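Local coordinates for protein putative modulator of DNA gyrase (Bacteroides thetaiotaomicron, PDB 1VPB) that is of unconfirmed function but, as a member of the TldD/PmbA (U62) family, may act as a metallopeptidase, at residues 131-136 / 166-171; 194-199 / 227-232; 252-257 / 429-434; 394-399 / 404-409. All blocks are in the same frame, centred on the assembly; numbering follows the deposited sequence. Where two conformers were deposited one is given.

Contact 1: residues 131-136 / 166-171; sequences AKFASL and YGDGED
On one face of the long antiparallel sheet, F133, in the loop that leads into helix 138-150, lays its ring on strand 159-177 between the side chains of D168 and E170. G169, between these two acidic residues, offers only backbone to the ring. F133 carries its CG anti to the backbone N (chi1 -178°), which drops the ring from the loop 131-136 onto the strand. E170 comes over one face: its CB lies 4.1 Å from the ring centroid, a CH-pi contact displaced toward the rim. From there the extended chain runs past that rim, with E170 CD 3.4 Å from F133 CE2, and the carboxylate is turned 33° from the ring plane. D168 approaches obliquely at CE1 and CZ, D168 OD1 standing 3.6 Å from F133 CE1, and its carboxylate is inclined 65° to the ring. The carbonyl O of G169 also lies 3.6 Å from F133 CE1. No hydrogen bond joins the two segments; the acids are held within the strand and from outside the contact. Y166 OH donates to the anti lone pair of D168 OD2, 2.6 Å away, and K141 forms a salt bridge with the same oxygen. E170 is bonded to Y129 through OE1 and to S45 through OE2. Y190 of strand 181-198 also packs against F133. Across the contact the chemistry is therefore ring carbon against methylene and carboxylate: the phenyl ring lies beside two acids whose polar ends already have partners, and their charge is probably eased by K141 and the hydroxyl donors rather than by the ring.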
loop_
_atom_site.group_PDB
_atom_site.type_symbol
_atom_site.label_atom_id
_atom_site.label_comp_id
_atom_site.label_asym_id
_atom_site.label_seq_id
_atom_site.Cartn_x
_atom_site.Cartn_y
_atom_site.Cartn_z
ATOM N N ALA A 131 -4.462 -12.510 -27.900
ATOM C CA ALA A 131 -3.336 -12.523 -28.815
ATOM C C ALA A 131 -3.082 -11.179 -29.528
ATOM O O ALA A 131 -1.974 -10.940 -30.012
ATOM C CB ALA A 131 -3.610 -13.575 -29.861
ATOM N N LYS A 132 -4.110 -10.357 -29.604
ATOM C CA LYS A 132 -4.000 -8.987 -30.137
ATOM C C LYS A 132 -3.162 -8.024 -29.282
ATOM O O LYS A 132 -2.760 -6.954 -29.740
ATOM C CB LYS A 132 -5.365 -8.414 -30.369
ATOM C CG LYS A 132 -6.214 -9.255 -31.358
ATOM C CD LYS A 132 -7.626 -8.697 -31.644
ATOM C CE LYS A 132 -8.415 -9.544 -32.689
ATOM N NZ LYS A 132 -9.939 -9.645 -32.438
ATOM N N PHE A 133 -2.872 -8.397 -28.049
ATOM C CA PHE A 133 -2.241 -7.471 -27.125
ATOM C C PHE A 133 -1.037 -6.747 -27.745
ATOM O O PHE A 133 -0.971 -5.541 -27.696
ATOM C CB PHE A 133 -1.829 -8.213 -25.854
ATOM C CG PHE A 133 -1.210 -7.322 -24.805
ATOM C CD1 PHE A 133 -2.023 -6.663 -23.900
ATOM C CD2 PHE A 133 0.147 -7.167 -24.713
ATOM C CE1 PHE A 133 -1.462 -5.829 -22.925
ATOM C CE2 PHE A 133 0.723 -6.299 -23.750
ATOM C CZ PHE A 133 -0.115 -5.653 -22.862
ATOM N N ALA A 134 -0.082 -7.483 -28.307
ATOM C CA ALA A 134 1.171 -6.860 -28.708
ATOM C C ALA A 134 0.970 -5.965 -29.913
ATOM O O ALA A 134 1.733 -5.017 -30.101
ATOM C CB ALA A 134 2.232 -7.875 -28.999
ATOM N N SER A 135 -0.079 -6.186 -30.678
ATOM C CA SER A 135 -0.291 -5.406 -31.873
ATOM C C SER A 135 -1.049 -4.084 -31.651
ATOM O O SER A 135 -1.223 -3.326 -32.611
ATOM C CB SER A 135 -1.115 -6.245 -32.876
ATOM O OG SER A 135 -2.479 -6.320 -32.461
ATOM N N LEU A 136 -1.561 -3.827 -30.445
ATOM C CA LEU A 136 -2.502 -2.712 -30.221
ATOM C C LEU A 136 -1.749 -1.415 -30.297
ATOM O O LEU A 136 -0.543 -1.398 -30.003
ATOM C CB LEU A 136 -3.165 -2.796 -28.838
ATOM C CG LEU A 136 -4.025 -4.043 -28.694
ATOM C CD1 LEU A 136 -4.543 -4.117 -27.268
ATOM C CD2 LEU A 136 -5.147 -3.968 -29.694
ATOM N N TYR A 166 -6.972 4.684 -18.580
ATOM C CA TYR A 166 -6.831 3.425 -19.278
ATOM C C TYR A 166 -5.698 2.643 -18.634
ATOM O O TYR A 166 -4.655 3.201 -18.309
ATOM C CB TYR A 166 -6.494 3.697 -20.764
ATOM C CG TYR A 166 -6.097 2.458 -21.518
ATOM C CD1 TYR A 166 -4.824 1.914 -21.415
ATOM C CD2 TYR A 166 -7.056 1.724 -22.260
ATOM C CE1 TYR A 166 -4.487 0.732 -22.069
ATOM C CE2 TYR A 166 -6.728 0.544 -22.875
ATOM C CZ TYR A 166 -5.439 0.063 -22.813
ATOM O OH TYR A 166 -5.067 -1.102 -23.458
ATOM N N GLY A 167 -5.873 1.356 -18.437
ATOM C CA GLY A 167 -4.800 0.469 -18.027
ATOM C C GLY A 167 -4.820 -0.830 -18.830
ATOM O O GLY A 167 -5.868 -1.318 -19.185
ATOM N N ASP A 168 -3.656 -1.407 -19.081
ATOM C CA ASP A 168 -3.611 -2.768 -19.531
ATOM C C ASP A 168 -2.385 -3.487 -18.993
ATOM O O ASP A 168 -1.506 -2.891 -18.364
ATOM C CB ASP A 168 -3.725 -2.885 -21.056
ATOM C CG ASP A 168 -2.482 -2.401 -21.828
ATOM O OD1 ASP A 168 -1.329 -2.584 -21.313
ATOM O OD2 ASP A 168 -2.644 -1.871 -22.955
ATOM N N GLY A 169 -2.357 -4.782 -19.200
ATOM C CA GLY A 169 -1.176 -5.587 -18.883
ATOM C C GLY A 169 -1.188 -6.973 -19.441
ATOM O O GLY A 169 -2.243 -7.484 -19.877
ATOM N N GLU A 170 -0.023 -7.591 -19.457
ATOM C CA GLU A 170 0.117 -8.993 -19.758
ATOM C C GLU A 170 0.978 -9.597 -18.651
ATOM O O GLU A 170 1.877 -8.926 -18.148
ATOM C CB GLU A 170 0.740 -9.221 -21.129
ATOM C CG GLU A 170 2.076 -8.558 -21.301
ATOM C CD GLU A 170 2.770 -8.771 -22.645
ATOM O OE1 GLU A 170 2.381 -9.621 -23.439
ATOM O OE2 GLU A 170 3.782 -8.074 -22.849
ATOM N N ASP A 171 0.716 -10.840 -18.323
ATOM C CA ASP A 171 1.381 -11.551 -17.220
ATOM C C ASP A 171 1.668 -12.943 -17.682
ATOM O O ASP A 171 0.814 -13.604 -18.281
ATOM C CB ASP A 171 0.510 -11.558 -15.997
ATOM C CG ASP A 171 0.370 -10.212 -15.395
ATOM O OD1 ASP A 171 1.283 -9.828 -14.642
ATOM O OD2 ASP A 171 -0.625 -9.525 -15.557
#

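Contact 2: residues 194-199 / 227-232; sequences ADITIR and QKALER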
loop_
_atom_site.group_PDB
_atom_site.type_symbol
_atom_site.label_atom_id
_atom_site.label_comp_id
_atom_site.label_asym_id
_atom_site.label_seq_id
_atom_site.Cartn_x
_atom_site.Cartn_y
_atom_site.Cartn_z
ATOM N N ALA A 194 -13.593 6.053 -15.000
ATOM C CA ALA A 194 -13.839 7.484 -14.784
ATOM C C ALA A 194 -13.971 7.772 -13.302
ATOM O O ALA A 194 -14.475 6.952 -12.558
ATOM C CB ALA A 194 -15.116 7.959 -15.470
ATOM N N ASP A 195 -13.567 8.970 -12.908
ATOM C CA ASP A 195 -13.817 9.448 -11.548
ATOM C C ASP A 195 -14.186 10.927 -11.643
ATOM O O ASP A 195 -13.531 11.718 -12.344
ATOM C CB ASP A 195 -12.623 9.174 -10.629
ATOM C CG ASP A 195 -11.398 9.894 -11.055
ATOM O OD1 ASP A 195 -11.352 11.123 -10.805
ATOM O OD2 ASP A 195 -10.436 9.349 -11.642
ATOM N N ILE A 196 -15.265 11.300 -10.972
ATOM C CA ILE A 196 -15.820 12.619 -11.123
ATOM C C ILE A 196 -16.099 13.192 -9.756
ATOM O O ILE A 196 -16.617 12.497 -8.914
ATOM C CB ILE A 196 -17.149 12.551 -11.902
ATOM C CG1 ILE A 196 -16.895 11.929 -13.272
ATOM C CG2 ILE A 196 -17.786 13.945 -11.997
ATOM C CD1 ILE A 196 -18.099 11.815 -14.167
ATOM N N THR A 197 -15.740 14.453 -9.576
ATOM C CA THR A 197 -15.977 15.181 -8.345
ATOM C C THR A 197 -16.864 16.377 -8.640
ATOM O O THR A 197 -16.699 17.052 -9.663
ATOM C CB THR A 197 -14.642 15.616 -7.763
ATOM O OG1 THR A 197 -13.945 14.448 -7.282
ATOM C CG2 THR A 197 -14.832 16.504 -6.543
ATOM N N ILE A 198 -17.810 16.643 -7.742
ATOM C CA ILE A 198 -18.738 17.739 -7.940
ATOM C C ILE A 198 -18.874 18.613 -6.707
ATOM O O ILE A 198 -18.447 18.238 -5.614
ATOM C CB ILE A 198 -20.141 17.227 -8.385
ATOM C CG1 ILE A 198 -20.883 16.540 -7.228
ATOM C CG2 ILE A 198 -20.000 16.278 -9.593
ATOM C CD1 ILE A 198 -22.306 16.178 -7.576
ATOM N N ARG A 199 -19.461 19.784 -6.918
ATOM C CA ARG A 199 -19.774 20.737 -5.854
ATOM C C ARG A 199 -21.037 20.278 -5.142
ATOM O O ARG A 199 -22.106 20.212 -5.751
ATOM C CB ARG A 199 -20.000 22.138 -6.443
ATOM C CG ARG A 199 -20.218 23.256 -5.414
ATOM C CD ARG A 199 -20.698 24.579 -6.020
ATOM N NE ARG A 199 -22.100 24.514 -6.455
ATOM C CZ ARG A 199 -22.543 24.577 -7.717
ATOM N NH1 ARG A 199 -21.714 24.723 -8.749
ATOM N NH2 ARG A 199 -23.850 24.496 -7.948
ATOM N N GLN A 227 -20.458 8.619 -18.409
ATOM C CA GLN A 227 -21.863 8.814 -18.144
ATOM C C GLN A 227 -22.296 8.214 -16.803
ATOM O O GLN A 227 -22.884 8.912 -15.972
ATOM C CB GLN A 227 -22.679 8.210 -19.270
ATOM C CG GLN A 227 -24.143 8.620 -19.229
ATOM C CD GLN A 227 -24.989 7.776 -20.147
ATOM O OE1 GLN A 227 -24.525 7.337 -21.203
ATOM N NE2 GLN A 227 -26.237 7.544 -19.752
ATOM N N LYS A 228 -22.003 6.937 -16.590
ATOM C CA LYS A 228 -22.342 6.261 -15.340
ATOM C C LYS A 228 -21.722 6.895 -14.111
ATOM O O LYS A 228 -22.393 7.039 -13.087
ATOM C CB LYS A 228 -21.942 4.785 -15.385
ATOM C CG LYS A 228 -22.930 3.921 -16.196
ATOM C CD LYS A 228 -22.457 2.462 -16.266
ATOM C CE LYS A 228 -23.182 1.612 -17.327
ATOM N NZ LYS A 228 -22.882 2.032 -18.724
ATOM N N ALA A 229 -20.461 7.321 -14.202
ATOM C CA ALA A 229 -19.833 7.991 -13.052
ATOM C C ALA A 229 -20.545 9.291 -12.721
ATOM O O ALA A 229 -20.687 9.639 -11.550
ATOM C CB ALA A 229 -18.338 8.270 -13.325
ATOM N N LEU A 230 -20.944 10.023 -13.763
ATOM C CA LEU A 230 -21.625 11.289 -13.535
ATOM C C LEU A 230 -22.970 11.048 -12.846
ATOM O O LEU A 230 -23.334 11.736 -11.884
ATOM C CB LEU A 230 -21.814 12.051 -14.849
ATOM C CG LEU A 230 -22.554 13.376 -14.690
ATOM C CD1 LEU A 230 -21.859 14.265 -13.681
ATOM C CD2 LEU A 230 -22.713 14.082 -16.020
ATOM N N GLU A 231 -23.715 10.083 -13.362
ATOM C CA GLU A 231 -25.014 9.708 -12.778
ATOM C C GLU A 231 -24.859 9.299 -11.305
ATOM O O GLU A 231 -25.629 9.727 -10.466
ATOM C CB GLU A 231 -25.677 8.594 -13.605
ATOM C CG GLU A 231 -26.016 9.013 -15.038
ATOM C CD GLU A 231 -26.356 7.832 -15.968
ATOM O OE1 GLU A 231 -26.135 6.645 -15.577
ATOM O OE2 GLU A 231 -26.836 8.104 -17.114
ATOM N N ARG A 232 -23.836 8.529 -10.997
ATOM C CA ARG A 232 -23.543 8.082 -9.633
ATOM C C ARG A 232 -23.165 9.195 -8.669
ATOM O O ARG A 232 -23.547 9.176 -7.488
ATOM C CB ARG A 232 -22.424 7.063 -9.636
ATOM C CG ARG A 232 -22.900 5.736 -10.106
ATOM C CD ARG A 232 -21.802 4.853 -10.634
ATOM N NE ARG A 232 -20.872 4.425 -9.596
ATOM C CZ ARG A 232 -21.133 3.450 -8.720
ATOM N NH1 ARG A 232 -22.339 2.867 -8.684
ATOM N NH2 ARG A 232 -20.194 3.088 -7.857
#
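I196 and A194, alternate residues on one face of strand 181-198, meet A229 and L230 of helix 225-234. I196 carries most of the contact through one branch. Its CG1 stands anti to the carbonyl carbon (chi1 -59°) and the chain continues straight at chi2, which carries the terminal CD1 to the helix surface. There I196 CD1 lies 3.7 Å from A229 CB and 3.8 Å from L230 CB, and it also comes within 3.4 Å of the backbone L230 N. The methyl thus rests against the helix backbone where A229 passes into L230. A194 meets the helix methyl to methyl, A194 CB being 3.9 Å from A229 CB, and the single methyl of A229 touches both strand residues. Of the L230 side chain it is CB that touches; its CG is directed anti to the backbone N (chi1 179°), and the isobutyl end makes none of the close contacts with I196. Further along the helix, V233 adds to the cover of I196 and I198. A194 and A229, the nearest CA pair, are both small, consistent with an axis distance of 7.6 Å. The arrangement is typical of alpha/beta packing, a helix laid obliquely, at 33°, across one face of an antiparallel sheet.

Contact 3: residues 252-257 / 429-434; sequences DPMNSS and DPRLNS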
loop_
_atom_site.group_PDB
_atom_site.type_symbol
_atom_site.label_atom_id
_atom_site.label_comp_id
_atom_site.label_asym_id
_atom_site.label_seq_id
_atom_site.Cartn_x
_atom_site.Cartn_y
_atom_site.Cartn_z
ATOM N N ASP A 252 -26.070 -3.558 -4.296
ATOM C CA ASP A 252 -25.837 -3.664 -5.742
ATOM C C ASP A 252 -24.649 -4.544 -6.059
ATOM O O ASP A 252 -23.927 -4.939 -5.152
ATOM C CB ASP A 252 -25.765 -2.279 -6.391
ATOM C CG ASP A 252 -24.617 -1.424 -5.896
ATOM O OD1 ASP A 252 -23.606 -1.965 -5.399
ATOM O OD2 ASP A 252 -24.691 -0.162 -6.006
ATOM N N PRO A 253 -24.491 -4.930 -7.321
ATOM C CA PRO A 253 -23.430 -5.802 -7.719
ATOM C C PRO A 253 -22.074 -5.113 -7.608
ATOM O O PRO A 253 -21.052 -5.760 -7.436
ATOM C CB PRO A 253 -23.758 -6.089 -9.184
ATOM C CG PRO A 253 -25.140 -5.798 -9.341
ATOM C CD PRO A 253 -25.374 -4.606 -8.450
ATOM N N MET A 254 -22.056 -3.792 -7.735
ATOM C CA MET A 254 -20.795 -3.077 -7.523
ATOM C C MET A 254 -20.275 -3.372 -6.078
ATOM O O MET A 254 -19.049 -3.395 -5.907
ATOM C CB MET A 254 -20.976 -1.579 -7.827
ATOM C CG MET A 254 -19.703 -0.775 -7.889
ATOM S SD MET A 254 -18.354 -1.470 -8.929
ATOM C CE MET A 254 -18.888 -1.203 -10.600
ATOM N N ASN A 255 -21.185 -3.676 -5.101
ATOM C CA ASN A 255 -20.889 -3.821 -3.639
ATOM C C ASN A 255 -21.224 -5.122 -2.876
ATOM O O ASN A 255 -20.822 -5.282 -1.736
ATOM C CB ASN A 255 -21.601 -2.699 -2.879
ATOM C CG ASN A 255 -20.986 -1.357 -3.148
ATOM O OD1 ASN A 255 -19.977 -1.005 -2.539
ATOM N ND2 ASN A 255 -21.555 -0.622 -4.089
ATOM N N SER A 256 -21.917 -6.039 -3.546
ATOM C CA SER A 256 -22.379 -7.278 -2.947
ATOM C C SER A 256 -21.219 -8.173 -2.509
ATOM O O SER A 256 -21.305 -8.923 -1.546
ATOM C CB SER A 256 -23.225 -8.035 -3.980
ATOM O OG SER A 256 -22.589 -8.171 -5.255
ATOM N N SER A 257 -20.128 -8.094 -3.244
ATOM C CA SER A 257 -18.945 -8.892 -2.928
ATOM C C SER A 257 -18.323 -8.484 -1.590
ATOM O O SER A 257 -17.719 -9.336 -0.894
ATOM C CB SER A 257 -17.902 -8.786 -4.034
ATOM O OG SER A 257 -18.470 -9.281 -5.252
ATOM N N ASP A 429 -27.714 -10.398 -11.956
ATOM C CA ASP A 429 -26.879 -9.351 -12.453
ATOM C C ASP A 429 -25.426 -9.304 -11.884
ATOM O O ASP A 429 -24.953 -8.207 -11.514
ATOM C CB ASP A 429 -27.589 -8.005 -12.257
ATOM C CG ASP A 429 -27.946 -7.724 -10.804
ATOM O OD1 ASP A 429 -27.826 -8.654 -9.956
ATOM O OD2 ASP A 429 -28.329 -6.594 -10.438
ATOM N N PRO A 430 -24.742 -10.455 -11.824
ATOM C CA PRO A 430 -23.363 -10.487 -11.374
ATOM C C PRO A 430 -22.479 -9.717 -12.349
ATOM O O PRO A 430 -22.816 -9.645 -13.530
ATOM C CB PRO A 430 -22.998 -11.966 -11.441
ATOM C CG PRO A 430 -23.939 -12.570 -12.374
ATOM C CD PRO A 430 -25.189 -11.786 -12.235
ATOM N N ARG A 431 -21.371 -9.162 -11.874
ATOM C CA ARG A 431 -20.354 -8.563 -12.748
ATOM C C ARG A 431 -19.444 -9.671 -13.249
ATOM O O ARG A 431 -18.588 -10.162 -12.528
ATOM C CB ARG A 431 -19.548 -7.515 -11.970
ATOM C CG ARG A 431 -20.397 -6.342 -11.507
ATOM C CD ARG A 431 -19.612 -5.095 -10.972
ATOM N NE ARG A 431 -18.658 -4.381 -11.870
ATOM C CZ ARG A 431 -18.921 -3.804 -13.067
ATOM N NH1 ARG A 431 -20.121 -3.887 -13.633
ATOM N NH2 ARG A 431 -17.943 -3.153 -13.731
ATOM N N LEU A 432 -19.645 -10.098 -14.475
ATOM C CA LEU A 432 -18.878 -11.230 -15.008
ATOM C C LEU A 432 -17.405 -10.968 -15.276
ATOM O O LEU A 432 -16.635 -11.919 -15.416
ATOM C CB LEU A 432 -19.543 -11.768 -16.247
ATOM C CG LEU A 432 -20.995 -12.232 -16.068
ATOM C CD1 LEU A 432 -21.584 -12.694 -17.388
ATOM C CD2 LEU A 432 -21.114 -13.291 -14.998
ATOM N N ASN A 433 -16.998 -9.709 -15.349
ATOM C CA ASN A 433 -15.588 -9.395 -15.590
ATOM C C ASN A 433 -14.766 -9.404 -14.285
ATOM O O ASN A 433 -13.545 -9.181 -14.293
ATOM C CB ASN A 433 -15.487 -8.068 -16.374
ATOM C CG ASN A 433 -16.082 -8.160 -17.785
ATOM O OD1 ASN A 433 -16.964 -7.365 -18.181
ATOM N ND2 ASN A 433 -15.582 -9.094 -18.563
ATOM N N SER A 434 -15.440 -9.702 -13.166
ATOM C CA SER A 434 -14.790 -9.887 -11.879
ATOM C C SER A 434 -14.581 -11.391 -11.617
ATOM O O SER A 434 -15.368 -12.177 -12.026
ATOM C CB SER A 434 -15.733 -9.350 -10.772
ATOM O OG SER A 434 -15.115 -9.492 -9.505
#
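P253 meets D429 and R431 as the chain leaves strand 245-251. Before it, D252 accepts N255 ND2 on its OD1 at 2.8 Å, through the syn lone pair of D252 OD1, which lies almost in the amide plane of N255, and this bond spans the turn that carries P253 and M254. The P253 ring puts its CG 3.2 Å from the backbone D429 O and 3.5 Å from the carboxylate D429 OD2, the two side chains crossing at about a right angle. That carboxylate has its main polar partner in S440, through OD2. P253 CB also lies 4.1 Å from R431 CG, in the aliphatic part of the arginine. Here the C-terminal domain of the PmbA/TldA family packs the turn before helix 256-265 against the irregular link between strands 423-426 and 436-437, which makes a type I turn from R431 to S434. M254 follows, its chain bent at chi2 (49°) and chi3 (73°), and this folds its methyl back over the arginine. M254 CE sits above one face of the R431 guanidinium toward its rim, 3.4 Å from R431 NE. The same guanidinium makes a cation-pi contact with Y211 of strand 207-214, a strand that M254 touches too.

Contact 4: residues 394-399 / 404-409; sequences EGFLIE and TQPVSE
The F396 ring is met at its edge, in plane, by the carbonyl of T404, with T404 O 3.4 Å from F396 CD2. P406 packs beside CD2 and CE2 of the ring, its CB 3.8 Å from F396 CE2. The ring gets there because F396 CG is anti to the carbonyl carbon (chi1 -75°), on the sheet face it shares with P406. These two residues form a non-hydrogen-bonded pair of the antiparallel beta hairpin made by strands 388-399 and 402-413, part of the mixed sheet of the C-terminal domain. The neighbouring hydrogen-bonded pair is G395 with V407: G395 N to V407 O spans 2.9 Å, and V407 N donates back to G395 O. Nearer the hairpin turn, L397 N donates to Q405 O at 2.8 Å and T404 N donates to L397 O. On the opposite face from F396, V407 leans its CG2 over the backbone of L397, 3.5 Å from L397 N. G395, with backbone angles (159/-131°) suited to glycine, brings no side chain to the pair. At the turn end, T404 OG1 donates to the anti lone pair of E399 OE2, the side chains crossing at about a right angle; the modelled 2.5 Å between T404 OG1 and E399 OE2 is unusually short, and its exact length is doubtful. At the other end, E394 CB packs against S408 CB at 4.2 Å, while the E394 carboxylate is directed to Q239 and also has K236 as a long, weak ionic partner.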
loop_
_atom_site.group_PDB
_atom_site.type_symbol
_atom_site.label_atom_id
_atom_site.label_comp_id
_atom_site.label_asym_id
_atom_site.label_seq_id
_atom_site.Cartn_x
_atom_site.Cartn_y
_atom_site.Cartn_z
ATOM N N GLU A 394 -23.765 4.277 2.393
ATOM C CA GLU A 394 -24.540 5.265 1.713
ATOM C C GLU A 394 -25.415 4.600 0.644
ATOM O O GLU A 394 -25.157 3.462 0.222
ATOM C CB GLU A 394 -23.587 6.291 1.097
ATOM C CG GLU A 394 -22.742 5.791 -0.061
ATOM C CD GLU A 394 -21.961 6.933 -0.706
ATOM O OE1 GLU A 394 -22.536 7.698 -1.526
ATOM O OE2 GLU A 394 -20.776 7.065 -0.370
ATOM N N GLY A 395 -26.417 5.330 0.179
ATOM C CA GLY A 395 -27.348 4.804 -0.802
ATOM C C GLY A 395 -28.667 5.554 -0.830
ATOM O O GLY A 395 -28.713 6.790 -0.899
ATOM N N PHE A 396 -29.756 4.792 -0.800
ATOM C CA PHE A 396 -31.083 5.350 -0.850
ATOM C C PHE A 396 -32.039 4.611 0.050
ATOM O O PHE A 396 -31.975 3.378 0.177
ATOM C CB PHE A 396 -31.625 5.274 -2.268
ATOM C CG PHE A 396 -31.028 6.283 -3.167
ATOM C CD1 PHE A 396 -29.863 5.998 -3.850
ATOM C CD2 PHE A 396 -31.616 7.545 -3.291
ATOM C CE1 PHE A 396 -29.278 6.943 -4.670
ATOM C CE2 PHE A 396 -31.043 8.488 -4.117
ATOM C CZ PHE A 396 -29.859 8.169 -4.808
ATOM N N LEU A 397 -32.949 5.372 0.634
ATOM C CA LEU A 397 -34.112 4.790 1.271
ATOM C C LEU A 397 -34.997 4.174 0.178
ATOM O O LEU A 397 -35.084 4.708 -0.940
ATOM C CB LEU A 397 -34.844 5.874 2.055
ATOM C CG LEU A 397 -35.986 5.531 2.986
ATOM C CD1 LEU A 397 -35.533 4.487 4.007
ATOM C CD2 LEU A 397 -36.498 6.812 3.672
ATOM N N ILE A 398 -35.642 3.051 0.510
ATOM C CA ILE A 398 -36.606 2.370 -0.373
ATOM C C ILE A 398 -37.926 2.383 0.349
ATOM O O ILE A 398 -37.999 1.881 1.460
ATOM C CB ILE A 398 -36.241 0.881 -0.657
ATOM C CG1 ILE A 398 -34.806 0.699 -1.176
ATOM C CG2 ILE A 398 -37.201 0.307 -1.677
ATOM C CD1 ILE A 398 -34.349 -0.758 -1.221
ATOM N N GLU A 399 -38.942 2.966 -0.278
ATOM C CA GLU A 399 -40.270 3.070 0.308
ATOM C C GLU A 399 -41.260 2.614 -0.756
ATOM O O GLU A 399 -41.340 3.204 -1.835
ATOM C CB GLU A 399 -40.573 4.508 0.735
ATOM C CG GLU A 399 -39.536 5.167 1.636
ATOM C CD GLU A 399 -39.956 6.559 2.087
ATOM O OE1 GLU A 399 -40.771 6.671 3.034
ATOM O OE2 GLU A 399 -39.472 7.543 1.509
ATOM N N THR A 404 -36.204 6.682 -2.551
ATOM C CA THR A 404 -36.542 8.049 -2.179
ATOM C C THR A 404 -35.315 8.785 -1.655
ATOM O O THR A 404 -34.455 9.173 -2.448
ATOM C CB THR A 404 -37.736 8.094 -1.196
ATOM O OG1 THR A 404 -37.442 7.330 -0.017
ATOM C CG2 THR A 404 -38.961 7.392 -1.806
ATOM N N GLN A 405 -35.238 8.981 -0.343
ATOM C CA GLN A 405 -34.237 9.863 0.234
ATOM C C GLN A 405 -32.856 9.316 0.029
ATOM O O GLN A 405 -32.618 8.117 0.273
ATOM C CB GLN A 405 -34.486 10.042 1.730
ATOM C CG GLN A 405 -33.600 11.118 2.356
ATOM C CD GLN A 405 -33.308 10.872 3.819
ATOM O OE1 GLN A 405 -32.196 10.442 4.167
ATOM N NE2 GLN A 405 -34.298 11.100 4.679
ATOM N N PRO A 406 -31.927 10.136 -0.446
ATOM C CA PRO A 406 -30.527 9.693 -0.514
ATOM C C PRO A 406 -29.968 9.586 0.895
ATOM O O PRO A 406 -30.293 10.414 1.757
ATOM C CB PRO A 406 -29.827 10.798 -1.305
ATOM C CG PRO A 406 -30.773 11.884 -1.444
ATOM C CD PRO A 406 -32.117 11.501 -0.945
ATOM N N VAL A 407 -29.171 8.556 1.136
ATOM C CA VAL A 407 -28.749 8.223 2.478
ATOM C C VAL A 407 -27.234 8.212 2.624
ATOM O O VAL A 407 -26.516 7.723 1.761
ATOM C CB VAL A 407 -29.277 6.810 2.891
ATOM C CG1 VAL A 407 -28.703 6.383 4.234
ATOM C CG2 VAL A 407 -30.778 6.824 2.952
ATOM N N SER A 408 -26.778 8.748 3.750
ATOM C CA SER A 408 -25.410 8.586 4.212
ATOM C C SER A 408 -25.372 8.779 5.726
ATOM O O SER A 408 -26.408 8.925 6.369
ATOM C CB SER A 408 -24.492 9.583 3.519
ATOM O OG SER A 408 -24.786 10.902 3.973
ATOM N N GLU A 409 -24.166 8.733 6.274
ATOM C CA GLU A 409 -23.920 8.855 7.710
ATOM C C GLU A 409 -24.685 7.844 8.543
ATOM O O GLU A 409 -25.137 8.153 9.635
ATOM C CB GLU A 409 -24.165 10.286 8.170
ATOM C CG GLU A 409 -23.253 11.250 7.433
ATOM C CD GLU A 409 -23.300 12.643 8.017
ATOM O OE1 GLU A 409 -24.317 13.000 8.651
ATOM O OE2 GLU A 409 -22.314 13.371 7.838
#

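Contacts 1 and 2 are buried and belong to one antiparallel sheet, on its adjacent strands 159-177 and 181-198; contacts 3 and 4 lie nearer the surface of the C-terminal domain. Contact 1 sets a ring beside acids that have partners elsewhere, whereas contact 2 joins apolar side chains. In contact 3 loop meets loop through proline, methionine and arginine, and contact 4 alone has hydrogen bonds across its segments, the backbone bonds of a hairpin plus one side-chain bond. Contacts 2 and 3 touch where R232 NH2 comes 3.9 Å from M254 CG, bringing the two family regions together. Contact 4 is nested in the chain between the segments of contact 3, with centres about 20 Å apart.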